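Local coordinates for protein RNA-dependent RNA Polymerase (Bombyx mori cytoplasmic polyhedrosis virus, PDB 6TZ0) that catalyses RNA-templated RNA synthesis, making the viral plus strands during transcription and probably the complementary minus strands during genome replication, at residues Y257-H262 / R317-S322; P833-F838 / Y900-A905; L892-L897 / D1008-T1013. All blocks are in the same frame, centred on the assembly; numbering follows the deposited sequence.

Contact 1 (Y257-H262 / R317-S322); sequences YQEALH and RALRLS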
ATOM      1  N   TYR A 257     -23.415   8.693  21.264  1.00 34.12           N
ATOM      2  CA  TYR A 257     -24.473   9.259  20.433  1.00 34.12           C
ATOM      3  C   TYR A 257     -25.590   8.267  20.187  1.00 34.12           C
ATOM      4  O   TYR A 257     -26.728   8.678  19.949  1.00 34.12           O
ATOM      5  CB  TYR A 257     -23.912   9.755  19.098  1.00 34.12           C
ATOM      6  CG  TYR A 257     -23.560   8.680  18.096  1.00 34.12           C
ATOM      7  CD1 TYR A 257     -22.353   8.006  18.170  1.00 34.12           C
ATOM      8  CD2 TYR A 257     -24.411   8.385  17.033  1.00 34.12           C
ATOM      9  CE1 TYR A 257     -22.022   7.041  17.249  1.00 34.12           C
ATOM     10  CE2 TYR A 257     -24.086   7.420  16.109  1.00 34.12           C
ATOM     11  CZ  TYR A 257     -22.890   6.752  16.223  1.00 34.12           C
ATOM     12  OH  TYR A 257     -22.557   5.791  15.300  1.00 34.12           O
ATOM     13  N   GLN A 258     -25.291   6.975  20.279  1.00 35.21           N
ATOM     14  CA  GLN A 258     -26.314   5.955  20.134  1.00 35.21           C
ATOM     15  C   GLN A 258     -27.276   5.979  21.316  1.00 35.21           C
ATOM     16  O   GLN A 258     -28.494   5.879  21.133  1.00 35.21           O
ATOM     17  CB  GLN A 258     -25.636   4.599  19.985  1.00 35.21           C
ATOM     18  CG  GLN A 258     -26.520   3.471  19.562  1.00 35.21           C
ATOM     19  CD  GLN A 258     -25.721   2.229  19.295  1.00 35.21           C
ATOM     20  OE1 GLN A 258     -24.519   2.196  19.531  1.00 35.21           O
ATOM     21  NE2 GLN A 258     -26.368   1.213  18.767  1.00 35.21           N
ATOM     22  N   GLU A 259     -26.754   6.176  22.527  1.00 37.54           N
ATOM     23  CA  GLU A 259     -27.613   6.335  23.696  1.00 37.54           C
ATOM     24  C   GLU A 259     -28.391   7.642  23.656  1.00 37.54           C
ATOM     25  O   GLU A 259     -29.559   7.681  24.067  1.00 37.54           O
ATOM     26  CB  GLU A 259     -26.776   6.260  24.968  1.00 37.54           C
ATOM     27  CG  GLU A 259     -27.578   6.318  26.243  1.00 37.54           C
ATOM     28  CD  GLU A 259     -26.708   6.233  27.467  1.00 37.54           C
ATOM     29  OE1 GLU A 259     -25.478   6.103  27.308  1.00 37.54           O
ATOM     30  OE2 GLU A 259     -27.248   6.306  28.588  1.00 37.54           O
ATOM     31  N   ALA A 260     -27.765   8.712  23.160  1.00 35.38           N
ATOM     32  CA  ALA A 260     -28.470   9.984  23.023  1.00 35.38           C
ATOM     33  C   ALA A 260     -29.630   9.878  22.038  1.00 35.38           C
ATOM     34  O   ALA A 260     -30.742  10.344  22.319  1.00 35.38           O
ATOM     35  CB  ALA A 260     -27.499  11.075  22.585  1.00 35.38           C
ATOM     36  N   LEU A 261     -29.396   9.231  20.899  1.00 33.33           N
ATOM     37  CA  LEU A 261     -30.427   9.064  19.890  1.00 33.33           C
ATOM     38  C   LEU A 261     -31.493   8.072  20.336  1.00 33.33           C
ATOM     39  O   LEU A 261     -32.644   8.174  19.903  1.00 33.33           O
ATOM     40  CB  LEU A 261     -29.778   8.619  18.584  1.00 33.33           C
ATOM     41  CG  LEU A 261     -30.553   8.711  17.276  1.00 33.33           C
ATOM     42  CD1 LEU A 261     -30.805  10.161  16.911  1.00 33.33           C
ATOM     43  CD2 LEU A 261     -29.752   8.034  16.209  1.00 33.33           C
ATOM     44  N   HIS A 262     -31.129   7.115  21.196  1.00 34.79           N
ATOM     45  CA  HIS A 262     -32.121   6.287  21.875  1.00 34.79           C
ATOM     46  C   HIS A 262     -33.041   7.123  22.754  1.00 34.79           C
ATOM     47  O   HIS A 262     -34.266   6.983  22.695  1.00 34.79           O
ATOM     48  CB  HIS A 262     -31.425   5.221  22.712  1.00 34.79           C
ATOM     49  CG  HIS A 262     -32.342   4.491  23.641  1.00 34.79           C
ATOM     50  ND1 HIS A 262     -33.257   3.560  23.208  1.00 34.79           N
ATOM     51  CD2 HIS A 262     -32.485   4.560  24.984  1.00 34.79           C
ATOM     52  CE1 HIS A 262     -33.926   3.085  24.241  1.00 34.79           C
ATOM     53  NE2 HIS A 262     -33.475   3.675  25.332  1.00 34.79           N
ATOM     54  N   ARG A 317     -24.785  16.522  29.434  1.00 41.17           N
ATOM     55  CA  ARG A 317     -25.609  17.615  28.925  1.00 41.17           C
ATOM     56  C   ARG A 317     -26.161  17.308  27.538  1.00 41.17           C
ATOM     57  O   ARG A 317     -27.329  17.590  27.250  1.00 41.17           O
ATOM     58  CB  ARG A 317     -24.770  18.888  28.895  1.00 41.17           C
ATOM     59  CG  ARG A 317     -25.491  20.123  28.455  1.00 41.17           C
ATOM     60  CD  ARG A 317     -24.561  21.315  28.506  1.00 41.17           C
ATOM     61  NE  ARG A 317     -25.232  22.526  28.063  1.00 41.17           N
ATOM     62  CZ  ARG A 317     -25.943  23.308  28.865  1.00 41.17           C
ATOM     63  NH1 ARG A 317     -26.537  24.386  28.385  1.00 41.17           N
ATOM     64  NH2 ARG A 317     -26.072  23.005  30.147  1.00 41.17           N
ATOM     65  N   ALA A 318     -25.333  16.730  26.667  1.00 37.02           N
ATOM     66  CA  ALA A 318     -25.791  16.351  25.332  1.00 37.02           C
ATOM     67  C   ALA A 318     -26.765  15.179  25.380  1.00 37.02           C
ATOM     68  O   ALA A 318     -27.667  15.083  24.541  1.00 37.02           O
ATOM     69  CB  ALA A 318     -24.595  16.006  24.452  1.00 37.02           C
ATOM     70  N   LEU A 319     -26.581  14.268  26.337  1.00 38.45           N
ATOM     71  CA  LEU A 319     -27.528  13.176  26.549  1.00 38.45           C
ATOM     72  C   LEU A 319     -28.891  13.696  26.979  1.00 38.45           C
ATOM     73  O   LEU A 319     -29.925  13.140  26.597  1.00 38.45           O
ATOM     74  CB  LEU A 319     -26.989  12.203  27.598  1.00 38.45           C
ATOM     75  CG  LEU A 319     -26.264  10.910  27.227  1.00 38.45           C
ATOM     76  CD1 LEU A 319     -27.259   9.986  26.591  1.00 38.45           C
ATOM     77  CD2 LEU A 319     -25.093  11.127  26.300  1.00 38.45           C
ATOM     78  N   ARG A 320     -28.919  14.760  27.783  1.00 40.90           N
ATOM     79  CA  ARG A 320     -30.199  15.206  28.326  1.00 40.90           C
ATOM     80  C   ARG A 320     -30.906  16.198  27.408  1.00 40.90           C
ATOM     81  O   ARG A 320     -32.105  16.058  27.152  1.00 40.90           O
ATOM     82  CB  ARG A 320     -29.995  15.809  29.709  1.00 40.90           C
ATOM     83  CG  ARG A 320     -29.526  14.799  30.723  1.00 40.90           C
ATOM     84  CD  ARG A 320     -30.612  13.784  30.986  1.00 40.90           C
ATOM     85  NE  ARG A 320     -30.246  12.844  32.038  1.00 40.90           N
ATOM     86  CZ  ARG A 320     -31.017  11.837  32.433  1.00 40.90           C
ATOM     87  NH1 ARG A 320     -30.613  11.025  33.399  1.00 40.90           N
ATOM     88  NH2 ARG A 320     -32.196  11.643  31.860  1.00 40.90           N
ATOM     89  N   LEU A 321     -30.195  17.201  26.899  1.00 40.51           N
ATOM     90  CA  LEU A 321     -30.827  18.357  26.276  1.00 40.51           C
ATOM     91  C   LEU A 321     -31.065  18.193  24.779  1.00 40.51           C
ATOM     92  O   LEU A 321     -31.326  19.186  24.094  1.00 40.51           O
ATOM     93  CB  LEU A 321     -29.997  19.613  26.529  1.00 40.51           C
ATOM     94  CG  LEU A 321     -29.906  20.107  27.968  1.00 40.51           C
ATOM     95  CD1 LEU A 321     -28.996  21.310  28.041  1.00 40.51           C
ATOM     96  CD2 LEU A 321     -31.279  20.444  28.501  1.00 40.51           C
ATOM     97  N   SER A 322     -30.993  16.977  24.257  1.00 38.46           N
ATOM     98  CA  SER A 322     -31.245  16.725  22.845  1.00 38.46           C
ATOM     99  C   SER A 322     -32.683  16.264  22.660  1.00 38.46           C
ATOM    100  O   SER A 322     -33.178  15.429  23.425  1.00 38.46           O
ATOM    101  CB  SER A 322     -30.269  15.688  22.296  1.00 38.46           C
ATOM    102  OG  SER A 322     -30.442  14.440  22.938  1.00 38.46           O
TER

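Contact 2 (P833-F838 / Y900-A905); sequences PLAWLF and YGFTGA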
ATOM      1  N   PRO A 833      -0.286  40.869  -4.921  1.00 61.27           N
ATOM      2  CA  PRO A 833      -1.511  41.540  -4.478  1.00 61.27           C
ATOM      3  C   PRO A 833      -2.613  40.537  -4.184  1.00 61.27           C
ATOM      4  O   PRO A 833      -2.554  39.371  -4.576  1.00 61.27           O
ATOM      5  CB  PRO A 833      -1.877  42.432  -5.667  1.00 61.27           C
ATOM      6  CG  PRO A 833      -1.279  41.750  -6.836  1.00 61.27           C
ATOM      7  CD  PRO A 833      -0.004  41.141  -6.342  1.00 61.27           C
ATOM      8  N   LEU A 834      -3.643  41.015  -3.478  1.00 55.86           N
ATOM      9  CA  LEU A 834      -4.756  40.140  -3.135  1.00 55.86           C
ATOM     10  C   LEU A 834      -5.634  39.808  -4.330  1.00 55.86           C
ATOM     11  O   LEU A 834      -6.433  38.873  -4.247  1.00 55.86           O
ATOM     12  CB  LEU A 834      -5.628  40.751  -2.041  1.00 55.86           C
ATOM     13  CG  LEU A 834      -5.070  40.854  -0.635  1.00 55.86           C
ATOM     14  CD1 LEU A 834      -6.126  41.434   0.263  1.00 55.86           C
ATOM     15  CD2 LEU A 834      -4.652  39.498  -0.160  1.00 55.86           C
ATOM     16  N   ALA A 835      -5.507  40.540  -5.438  1.00 55.79           N
ATOM     17  CA  ALA A 835      -6.275  40.210  -6.630  1.00 55.79           C
ATOM     18  C   ALA A 835      -5.785  38.936  -7.301  1.00 55.79           C
ATOM     19  O   ALA A 835      -6.510  38.372  -8.120  1.00 55.79           O
ATOM     20  CB  ALA A 835      -6.234  41.367  -7.623  1.00 55.79           C
ATOM     21  N   TRP A 836      -4.583  38.467  -6.961  1.00 55.20           N
ATOM     22  CA  TRP A 836      -4.069  37.219  -7.513  1.00 55.20           C
ATOM     23  C   TRP A 836      -4.847  36.011  -7.007  1.00 55.20           C
ATOM     24  O   TRP A 836      -4.863  34.966  -7.666  1.00 55.20           O
ATOM     25  CB  TRP A 836      -2.589  37.074  -7.162  1.00 55.20           C
ATOM     26  CG  TRP A 836      -1.958  35.874  -7.756  1.00 55.20           C
ATOM     27  CD1 TRP A 836      -1.537  35.717  -9.041  1.00 55.20           C
ATOM     28  CD2 TRP A 836      -1.769  34.614  -7.115  1.00 55.20           C
ATOM     29  NE1 TRP A 836      -1.045  34.452  -9.224  1.00 55.20           N
ATOM     30  CE2 TRP A 836      -1.185  33.751  -8.056  1.00 55.20           C
ATOM     31  CE3 TRP A 836      -2.032  34.135  -5.831  1.00 55.20           C
ATOM     32  CZ2 TRP A 836      -0.849  32.439  -7.752  1.00 55.20           C
ATOM     33  CZ3 TRP A 836      -1.696  32.840  -5.530  1.00 55.20           C
ATOM     34  CH2 TRP A 836      -1.111  32.005  -6.484  1.00 55.20           C
ATOM     35  N   LEU A 837      -5.509  36.136  -5.853  1.00 52.14           N
ATOM     36  CA  LEU A 837      -6.288  35.037  -5.296  1.00 52.14           C
ATOM     37  C   LEU A 837      -7.497  34.669  -6.143  1.00 52.14           C
ATOM     38  O   LEU A 837      -8.012  33.559  -6.012  1.00 52.14           O
ATOM     39  CB  LEU A 837      -6.764  35.386  -3.886  1.00 52.14           C
ATOM     40  CG  LEU A 837      -5.723  35.465  -2.777  1.00 52.14           C
ATOM     41  CD1 LEU A 837      -6.345  36.003  -1.505  1.00 52.14           C
ATOM     42  CD2 LEU A 837      -5.151  34.095  -2.535  1.00 52.14           C
ATOM     43  N   PHE A 838      -7.958  35.554  -7.020  1.00 50.44           N
ATOM     44  CA  PHE A 838      -9.245  35.358  -7.664  1.00 50.44           C
ATOM     45  C   PHE A 838      -9.120  35.216  -9.172  1.00 50.44           C
ATOM     46  O   PHE A 838     -10.082  35.487  -9.894  1.00 50.44           O
ATOM     47  CB  PHE A 838     -10.165  36.522  -7.311  1.00 50.44           C
ATOM     48  CG  PHE A 838     -10.176  36.846  -5.849  1.00 50.44           C
ATOM     49  CD1 PHE A 838     -10.795  36.013  -4.940  1.00 50.44           C
ATOM     50  CD2 PHE A 838      -9.575  38.000  -5.386  1.00 50.44           C
ATOM     51  CE1 PHE A 838     -10.798  36.320  -3.592  1.00 50.44           C
ATOM     52  CE2 PHE A 838      -9.583  38.313  -4.044  1.00 50.44           C
ATOM     53  CZ  PHE A 838     -10.199  37.473  -3.148  1.00 50.44           C
ATOM     54  N   TYR A 900      -7.979  48.342  -8.345  1.00 58.68           N
ATOM     55  CA  TYR A 900      -8.043  47.161  -7.497  1.00 58.68           C
ATOM     56  C   TYR A 900      -6.801  46.289  -7.600  1.00 58.68           C
ATOM     57  O   TYR A 900      -6.621  45.396  -6.770  1.00 58.68           O
ATOM     58  CB  TYR A 900      -9.258  46.297  -7.834  1.00 58.68           C
ATOM     59  CG  TYR A 900     -10.598  46.806  -7.369  1.00 58.68           C
ATOM     60  CD1 TYR A 900     -10.979  46.687  -6.045  1.00 58.68           C
ATOM     61  CD2 TYR A 900     -11.505  47.346  -8.266  1.00 58.68           C
ATOM     62  CE1 TYR A 900     -12.211  47.132  -5.619  1.00 58.68           C
ATOM     63  CE2 TYR A 900     -12.739  47.792  -7.847  1.00 58.68           C
ATOM     64  CZ  TYR A 900     -13.088  47.680  -6.529  1.00 58.68           C
ATOM     65  OH  TYR A 900     -14.317  48.127  -6.120  1.00 58.68           O
ATOM     66  N   GLY A 901      -5.960  46.501  -8.603  1.00 62.24           N
ATOM     67  CA  GLY A 901      -4.734  45.739  -8.709  1.00 62.24           C
ATOM     68  C   GLY A 901      -4.862  44.410  -9.410  1.00 62.24           C
ATOM     69  O   GLY A 901      -4.055  43.511  -9.162  1.00 62.24           O
ATOM     70  N   PHE A 902      -5.864  44.253 -10.277  1.00 62.59           N
ATOM     71  CA  PHE A 902      -5.974  43.035 -11.073  1.00 62.59           C
ATOM     72  C   PHE A 902      -4.900  42.970 -12.146  1.00 62.59           C
ATOM     73  O   PHE A 902      -4.456  41.877 -12.518  1.00 62.59           O
ATOM     74  CB  PHE A 902      -7.352  42.948 -11.725  1.00 62.59           C
ATOM     75  CG  PHE A 902      -8.468  42.631 -10.773  1.00 62.59           C
ATOM     76  CD1 PHE A 902      -8.692  41.333 -10.369  1.00 62.59           C
ATOM     77  CD2 PHE A 902      -9.308  43.622 -10.305  1.00 62.59           C
ATOM     78  CE1 PHE A 902      -9.721  41.025  -9.509  1.00 62.59           C
ATOM     79  CE2 PHE A 902     -10.346  43.316  -9.447  1.00 62.59           C
ATOM     80  CZ  PHE A 902     -10.547  42.018  -9.048  1.00 62.59           C
ATOM     81  N   THR A 903      -4.470  44.129 -12.647  1.00 69.29           N
ATOM     82  CA  THR A 903      -3.519  44.158 -13.747  1.00 69.29           C
ATOM     83  C   THR A 903      -2.119  43.757 -13.304  1.00 69.29           C
ATOM     84  O   THR A 903      -1.371  43.178 -14.096  1.00 69.29           O
ATOM     85  CB  THR A 903      -3.527  45.540 -14.401  1.00 69.29           C
ATOM     86  OG1 THR A 903      -2.576  45.578 -15.471  1.00 69.29           O
ATOM     87  CG2 THR A 903      -3.225  46.624 -13.403  1.00 69.29           C
ATOM     88  N   GLY A 904      -1.767  43.996 -12.038  1.00 69.86           N
ATOM     89  CA  GLY A 904      -0.510  43.482 -11.526  1.00 69.86           C
ATOM     90  C   GLY A 904      -0.524  41.973 -11.392  1.00 69.86           C
ATOM     91  O   GLY A 904       0.473  41.307 -11.679  1.00 69.86           O
ATOM     92  N   ALA A 905      -1.667  41.413 -10.988  1.00 68.53           N
ATOM     93  CA  ALA A 905      -1.800  39.964 -10.897  1.00 68.53           C
ATOM     94  C   ALA A 905      -1.749  39.314 -12.273  1.00 68.53           C
ATOM     95  O   ALA A 905      -1.121  38.262 -12.449  1.00 68.53           O
ATOM     96  CB  ALA A 905      -3.104  39.610 -10.192  1.00 68.53           C
TER

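Contact 3 (L892-L897 / D1008-T1013); sequences LDDDLL and DYKIPT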
ATOM      1  N   LEU A 892     -12.982  46.778 -21.448  1.00 62.38           N
ATOM      2  CA  LEU A 892     -12.731  46.488 -20.051  1.00 62.38           C
ATOM      3  C   LEU A 892     -12.335  47.835 -19.482  1.00 62.38           C
ATOM      4  O   LEU A 892     -11.611  48.597 -20.124  1.00 62.38           O
ATOM      5  CB  LEU A 892     -11.583  45.497 -19.881  1.00 62.38           C
ATOM      6  CG  LEU A 892     -11.841  44.068 -20.348  1.00 62.38           C
ATOM      7  CD1 LEU A 892     -11.934  44.018 -21.864  1.00 62.38           C
ATOM      8  CD2 LEU A 892     -10.767  43.122 -19.835  1.00 62.38           C
ATOM      9  N   ASP A 893     -12.808  48.154 -18.289  1.00 62.28           N
ATOM     10  CA  ASP A 893     -12.452  49.434 -17.718  1.00 62.28           C
ATOM     11  C   ASP A 893     -11.111  49.161 -17.094  1.00 62.28           C
ATOM     12  O   ASP A 893     -11.042  48.736 -15.948  1.00 62.28           O
ATOM     13  CB  ASP A 893     -13.461  49.833 -16.644  1.00 62.28           C
ATOM     14  CG  ASP A 893     -13.126  51.158 -15.993  1.00 62.28           C
ATOM     15  OD1 ASP A 893     -12.328  51.922 -16.573  1.00 62.28           O
ATOM     16  OD2 ASP A 893     -13.661  51.440 -14.900  1.00 62.28           O
ATOM     17  N   ASP A 894     -10.032  49.406 -17.836  1.00 65.58           N
ATOM     18  CA  ASP A 894      -8.731  49.092 -17.255  1.00 65.58           C
ATOM     19  C   ASP A 894      -8.349  50.002 -16.091  1.00 65.58           C
ATOM     20  O   ASP A 894      -7.463  49.642 -15.310  1.00 65.58           O
ATOM     21  CB  ASP A 894      -7.664  49.160 -18.344  1.00 65.58           C
ATOM     22  CG  ASP A 894      -7.800  48.045 -19.354  1.00 65.58           C
ATOM     23  OD1 ASP A 894      -8.220  46.938 -18.961  1.00 65.58           O
ATOM     24  OD2 ASP A 894      -7.512  48.277 -20.546  1.00 65.58           O
ATOM     25  N   ASP A 895      -8.994  51.159 -15.950  1.00 64.31           N
ATOM     26  CA  ASP A 895      -8.675  52.060 -14.846  1.00 64.31           C
ATOM     27  C   ASP A 895      -9.163  51.488 -13.519  1.00 64.31           C
ATOM     28  O   ASP A 895      -8.416  51.452 -12.532  1.00 64.31           O
ATOM     29  CB  ASP A 895      -9.298  53.432 -15.110  1.00 64.31           C
ATOM     30  CG  ASP A 895      -8.749  54.523 -14.203  1.00 64.31           C
ATOM     31  OD1 ASP A 895      -7.844  54.257 -13.382  1.00 64.31           O
ATOM     32  OD2 ASP A 895      -9.238  55.666 -14.312  1.00 64.31           O
ATOM     33  N   LEU A 896     -10.420  51.039 -13.480  1.00 61.11           N
ATOM     34  CA  LEU A 896     -10.957  50.427 -12.272  1.00 61.11           C
ATOM     35  C   LEU A 896     -10.289  49.090 -11.984  1.00 61.11           C
ATOM     36  O   LEU A 896     -10.102  48.730 -10.818  1.00 61.11           O
ATOM     37  CB  LEU A 896     -12.468  50.262 -12.409  1.00 61.11           C
ATOM     38  CG  LEU A 896     -13.223  49.745 -11.189  1.00 61.11           C
ATOM     39  CD1 LEU A 896     -13.016  50.703 -10.050  1.00 61.11           C
ATOM     40  CD2 LEU A 896     -14.697  49.602 -11.496  1.00 61.11           C
ATOM     41  N   LEU A 897      -9.901  48.361 -13.029  1.00 62.40           N
ATOM     42  CA  LEU A 897      -9.176  47.111 -12.845  1.00 62.40           C
ATOM     43  C   LEU A 897      -7.757  47.363 -12.346  1.00 62.40           C
ATOM     44  O   LEU A 897      -7.165  46.496 -11.696  1.00 62.40           O
ATOM     45  CB  LEU A 897      -9.155  46.325 -14.161  1.00 62.40           C
ATOM     46  CG  LEU A 897     -10.275  45.352 -14.573  1.00 62.40           C
ATOM     47  CD1 LEU A 897     -10.276  44.139 -13.703  1.00 62.40           C
ATOM     48  CD2 LEU A 897     -11.662  45.964 -14.538  1.00 62.40           C
ATOM     49  N   ASP A1008       2.694  50.341 -20.352  1.00 88.98           N
ATOM     50  CA  ASP A1008       1.289  50.628 -20.095  1.00 88.98           C
ATOM     51  C   ASP A1008       0.544  49.405 -19.587  1.00 88.98           C
ATOM     52  O   ASP A1008      -0.090  49.464 -18.527  1.00 88.98           O
ATOM     53  CB  ASP A1008       0.607  51.155 -21.364  1.00 88.98           C
ATOM     54  CG  ASP A1008       1.097  52.532 -21.760  1.00 88.98           C
ATOM     55  OD1 ASP A1008       1.509  53.300 -20.866  1.00 88.98           O
ATOM     56  OD2 ASP A1008       1.070  52.850 -22.966  1.00 88.98           O
ATOM     57  N   TYR A1009       0.633  48.298 -20.330  1.00 80.73           N
ATOM     58  CA  TYR A1009       0.055  46.993 -20.002  1.00 80.73           C
ATOM     59  C   TYR A1009      -1.463  47.086 -19.820  1.00 80.73           C
ATOM     60  O   TYR A1009      -2.001  47.047 -18.711  1.00 80.73           O
ATOM     61  CB  TYR A1009       0.721  46.348 -18.781  1.00 80.73           C
ATOM     62  CG  TYR A1009       0.340  44.891 -18.640  1.00 80.73           C
ATOM     63  CD1 TYR A1009       0.883  43.938 -19.489  1.00 80.73           C
ATOM     64  CD2 TYR A1009      -0.572  44.470 -17.681  1.00 80.73           C
ATOM     65  CE1 TYR A1009       0.540  42.610 -19.383  1.00 80.73           C
ATOM     66  CE2 TYR A1009      -0.927  43.143 -17.573  1.00 80.73           C
ATOM     67  CZ  TYR A1009      -0.365  42.218 -18.426  1.00 80.73           C
ATOM     68  OH  TYR A1009      -0.699  40.890 -18.330  1.00 80.73           O
ATOM     69  N   LYS A1010      -2.137  47.304 -20.940  1.00 77.94           N
ATOM     70  CA  LYS A1010      -3.551  46.975 -20.986  1.00 77.94           C
ATOM     71  C   LYS A1010      -3.718  45.464 -20.886  1.00 77.94           C
ATOM     72  O   LYS A1010      -2.867  44.691 -21.335  1.00 77.94           O
ATOM     73  CB  LYS A1010      -4.198  47.490 -22.272  1.00 77.94           C
ATOM     74  CG  LYS A1010      -4.711  48.922 -22.206  1.00 77.94           C
ATOM     75  CD  LYS A1010      -3.610  49.953 -22.358  1.00 77.94           C
ATOM     76  CE  LYS A1010      -3.081  49.980 -23.778  1.00 77.94           C
ATOM     77  NZ  LYS A1010      -2.081  51.060 -23.982  1.00 77.94           N
ATOM     78  N   ILE A1011      -4.812  45.046 -20.270  1.00 71.40           N
ATOM     79  CA  ILE A1011      -5.120  43.619 -20.170  1.00 71.40           C
ATOM     80  C   ILE A1011      -5.660  43.141 -21.517  1.00 71.40           C
ATOM     81  O   ILE A1011      -6.584  43.765 -22.056  1.00 71.40           O
ATOM     82  CB  ILE A1011      -6.123  43.367 -19.053  1.00 71.40           C
ATOM     83  CG1 ILE A1011      -5.536  43.812 -17.712  1.00 71.40           C
ATOM     84  CG2 ILE A1011      -6.491  41.902 -18.992  1.00 71.40           C
ATOM     85  CD1 ILE A1011      -6.546  43.899 -16.600  1.00 71.40           C
ATOM     86  N   PRO A1012      -5.108  42.076 -22.095  1.00 70.14           N
ATOM     87  CA  PRO A1012      -5.562  41.647 -23.422  1.00 70.14           C
ATOM     88  C   PRO A1012      -6.888  40.909 -23.360  1.00 70.14           C
ATOM     89  O   PRO A1012      -7.211  40.246 -22.372  1.00 70.14           O
ATOM     90  CB  PRO A1012      -4.437  40.722 -23.894  1.00 70.14           C
ATOM     91  CG  PRO A1012      -3.867  40.177 -22.635  1.00 70.14           C
ATOM     92  CD  PRO A1012      -3.959  41.285 -21.626  1.00 70.14           C
ATOM     93  N   THR A1013      -7.663  41.037 -24.434  1.00 66.03           N
ATOM     94  CA  THR A1013      -8.897  40.291 -24.623  1.00 66.03           C
ATOM     95  C   THR A1013      -8.779  39.481 -25.905  1.00 66.03           C
ATOM     96  O   THR A1013      -8.418  40.026 -26.951  1.00 66.03           O
ATOM     97  CB  THR A1013     -10.112  41.216 -24.714  1.00 66.03           C
ATOM     98  OG1 THR A1013      -9.996  42.036 -25.881  1.00 66.03           O
ATOM     99  CG2 THR A1013     -10.204  42.112 -23.493  1.00 66.03           C
TER

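Contact 1 (Y257-H262 / R317-S322)
Ala-260 and Leu-319 bring the two backbones to their closest approach, with their CA atoms 4.8 Å apart. This is a helix-helix packing contact in the N-terminal part of the polymerase: 257-262 forms most of helix 257-264, while 317-322 holds the last turn of helix 309-320 and the residues by which the chain leaves it. It is a worked example of how a small residue lets a larger neighbour reach a helix backbone. Beside the short side chain of Ala-260, the CD1 methyl of Leu-319 lies 3.7 Å from the backbone N of Ala-260 and 4.2 Å from its CB. The same methyl meets the stem of Glu-259, coming within 3.7 Å of its CG. The two side chains cross at about a right angle. In Glu-259, CG stands anti to the backbone N (chi1 -176°) and the chain beyond is extended. Its carboxylate reaches Arg-300 of helix 295-306, with which OE2 forms a salt bridge; the stem, chiefly CG, packs on the leucine while the charge pairs with a third helix. Ser-322, whose CB points toward 257-262, makes no hydrogen bond across the contact, its OG lying 4.2 Å from Ala-260 O. Instead, Ser-322 OG donates a weak bond, 3.3 Å long, to Ala-318 O in the closing turn of its own helix.

Contact 2 (P833-F838 / Y900-A905)
Apolar contacts carry most of this buried meeting between Ala-835 and Trp-836 on one side and Phe-902 and Ala-905 on the other. The CB of Ala-905 points toward the 3-10 turn 834-837 and fits against its backbone, 3.7 Å from Trp-836 CA and 4.0 Å from Trp-836 CB. Pro-833 reaches the same methyl more loosely through CG. Ala-905 O lies at the edge of the Trp-836 indole, near its plane.

The aromatic part is a CH-pi contact. Ala-835 CB lies over one face of the Phe-902 ring, 4.1 Å from its centroid and 28° off the ring normal. It is displaced toward CD1, the nearest ring atom at 3.7 Å. Phe-850 packs edge-to-face with the same ring, extending the aromatic surroundings.

One backbone carbonyl faces two apolar carbons: Gly-901 O is 3.4 Å from Ala-835 CB, with Pro-833 CG farther off at 4.0 Å. No hydrogen bond joins the two segments. The turn keeps its own shape partly through the bond from Trp-836 N to Pro-833 O, 3.3 Å long.

What the 3-10 turn packs on is a junction between consecutive helices. Gly-901, with its positive phi of 86°, is the C-prime residue of a Schellman motif: Phe-902 N bonds back to Leu-897 O and Gly-901 N to His-898 O. That motif closes helix 894-899, and the same glycine occupies the N-cap position of helix 902-911.

Contact 3 (L892-L897 / D1008-T1013)
The N-terminal turn of helix 894-899, together with Leu-892 just before its N-cap Asp-893, faces the irregular segment 1008-1013 through Asp-894 and Leu-897. Asp-893 caps the turn by accepting a weak bond from Asp-895 N at its OD1. Across the contact, Asp-894 spans two residues. Its OD2 lies 3.3 Å from Lys-1010 CG, the two side chains crossing at about a right angle, while OD1 stays 4.1 Å from both N and CB of Ile-1011. Farther along the helix, Ile-1011 CD1 packs against Leu-897 CB at 4.3 Å. At the other end, Leu-892 and Thr-1013 reach toward each other tip to tip, both also touching Tyr-876 of helix 873-878; their exact spacing is doubtful in the model. Lys-1010 bends at chi2 (79°) and chi3 (71°), and its NZ makes a long ion pair, 3.8 Å, with OD2 of Asp-1008. The carboxylate of Asp-894 thus meets the aliphatic stem of the lysine and not its ammonium group. Independently of the contact, the negative charge of Asp-894 in the first turn probably suits the helix N-terminus. With no hydrogen bond or salt bridge between the segments, this partly buried contact rests mainly on van der Waals packing.

Overall arrangement
Contact 1 comes first along the chain, joining helices 257-264 and 309-320 about 49 Å from contact 2 and 59 Å from contact 3, centre to centre. The other two form a single neighbourhood, with centres about 12 Å apart. Their segments alternate in sequence: 833-838, 892-897, 900-905, then 1008-1013. Helices 894-899 and 902-911 follow each other in the chain; the second takes the 3-10 turn in contact 2 and the first the loop 1008-1013 in contact 3. Thr-903 completes the link, packing on Tyr-1009 and Ile-1011. In this polymerase, packing thus ties separate chain regions together at two distant places, one N-terminal and one largely C-terminal.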